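Local structure of putative tRNA (Adenine(37)-N6)-methyltransferase (Pseudomonas aeruginosa, 7BTU) at the interface of chains A and B. The protein probably uses S-adenosyl-L-methionine to methylate the threonylcarbamoyl-modified adenosine at position 37 of tRNA, as a member of the tRNA methyltransferase O family. Residues are numbered along the deposited sequence; one frame, centred on the assembly and turned at random. Chains: chain A/B, Putative tRNA (Adenine(37)-N6)-methyltransferase.

The interface of chains A and B. Residues chain A 60-61, 139, 141; chain B 146, 148-150.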
# COMPACT_ATOMS: atom_id res chain seq x y z
N SER A 60 13.67 4.18 4.99
CA SER A 60 13.22 5.36 5.75
C SER A 60 11.76 5.25 6.13
O SER A 60 11.38 5.80 7.18
CB SER A 60 13.41 6.63 4.92
OG SER A 60 12.58 6.57 3.77
N HIS A 61 10.96 4.53 5.34
CA HIS A 61 9.50 4.46 5.52
C HIS A 61 9.02 3.02 5.34
O HIS A 61 9.57 2.28 4.52
CB HIS A 61 8.73 5.35 4.49
CG HIS A 61 8.93 6.83 4.68
ND1 HIS A 61 10.10 7.49 4.31
CD2 HIS A 61 8.10 7.78 5.17
CE1 HIS A 61 9.98 8.78 4.61
NE2 HIS A 61 8.78 8.98 5.13
N TYR A 139 8.95 0.61 2.25
CA TYR A 139 8.50 1.48 1.18
C TYR A 139 9.59 1.49 0.10
O TYR A 139 10.77 1.73 0.39
CB TYR A 139 8.26 2.90 1.71
CG TYR A 139 7.60 3.81 0.71
CD1 TYR A 139 8.37 4.53 -0.19
CD2 TYR A 139 6.22 3.95 0.67
CE1 TYR A 139 7.75 5.37 -1.14
CE2 TYR A 139 5.60 4.81 -0.25
CZ TYR A 139 6.37 5.49 -1.17
OH TYR A 139 5.76 6.27 -2.12
N PRO A 141 10.53 3.34 -3.40
CA PRO A 141 10.03 4.47 -4.21
C PRO A 141 9.78 4.14 -5.67
O PRO A 141 8.75 4.56 -6.20
CB PRO A 141 11.14 5.52 -4.07
CG PRO A 141 11.70 5.27 -2.73
CD PRO A 141 11.58 3.77 -2.46
N VAL B 146 5.69 9.29 -1.59
CA VAL B 146 6.41 9.91 -0.48
C VAL B 146 7.76 10.40 -1.02
O VAL B 146 8.69 9.61 -1.22
CB VAL B 146 6.61 8.93 0.68
CG1 VAL B 146 7.43 9.64 1.79
CG2 VAL B 146 5.20 8.48 1.24
N ASP B 148 10.22 12.20 0.01
CA ASP B 148 11.42 12.09 0.83
C ASP B 148 11.86 10.65 1.12
O ASP B 148 12.86 10.49 1.84
CB ASP B 148 11.22 12.84 2.14
CG ASP B 148 11.16 14.33 1.95
OD1 ASP B 148 11.52 14.81 0.84
OD2 ASP B 148 10.75 15.03 2.89
N ALA B 149 11.12 9.63 0.71
CA ALA B 149 11.44 8.25 1.10
C ALA B 149 12.71 7.76 0.40
O ALA B 149 12.97 8.07 -0.76
CB ALA B 149 10.28 7.30 0.83
N ARG B 150 13.50 6.98 1.13
CA ARG B 150 14.75 6.40 0.66
C ARG B 150 14.78 4.93 1.01
O ARG B 150 14.28 4.52 2.06
CB ARG B 150 15.94 7.10 1.31
CG ARG B 150 15.99 8.59 1.02
CD ARG B 150 16.14 8.84 -0.49
NE ARG B 150 16.30 10.25 -0.81
CZ ARG B 150 15.28 11.09 -1.05
NH1 ARG B 150 14.02 10.65 -0.99
NH2 ARG B 150 15.53 12.36 -1.33
O HOH W 1 11.56 3.92 2.32
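A:Ser60 meets the backbone of B:Arg150 with both its main chain and its hydroxyl. The amide B:Arg150 N gives an almost straight hydrogen bond to A:Ser60 OG (2.8 Å, 174° at the hydrogen), while the carbonyl O of B:Arg150 accepts from A:Ser60 N at 3.0 Å, nearly in line with its C=O, and from the hydroxyl through a lone pair in the carbonyl plane. With OG lying between the backbone N and carbonyl carbon (chi1 64°), the hydroxyl can face the B:Arg150 backbone and still reach A:His61 ND1, 2.7 Å away at the imidazole edge, in its plane. That bond should fix the rotation of the ring. A water joining B:Arg150 O (2.8 Å) to A:Tyr139 O and A:His61 N closes the polar side.

One face of the A:His61 imidazole receives the CG1 methyl of B:Val146 in a CH-pi contact, 3.8 Å from the ring centroid and shifted toward the rim near NE2. The other branch, CG2, turns to the CE2–CZ side of A:Tyr139, so the forked valine divides its two methyls between the aromatic rings. B:Ala149 CB likewise fits between them, 3.5 Å from A:Tyr139 CD1 and similarly near A:His61 ND1. A:Tyr139 extends with CG anti to its backbone N (chi1 -172°), carrying OH to B:Val146 N, which donates to it at 3.1 Å.

Chain A presents the loop residue A:Ser60 just ahead of strand 61-67, the start of that strand, the residue following strand 132-138 and the first turn of helix 141-144, where a loop of chain B docks; the two-fold interface of the deposited assembly repeats the contact with chains exchanged, a plausible dimer that the structure alone does not show to be biological.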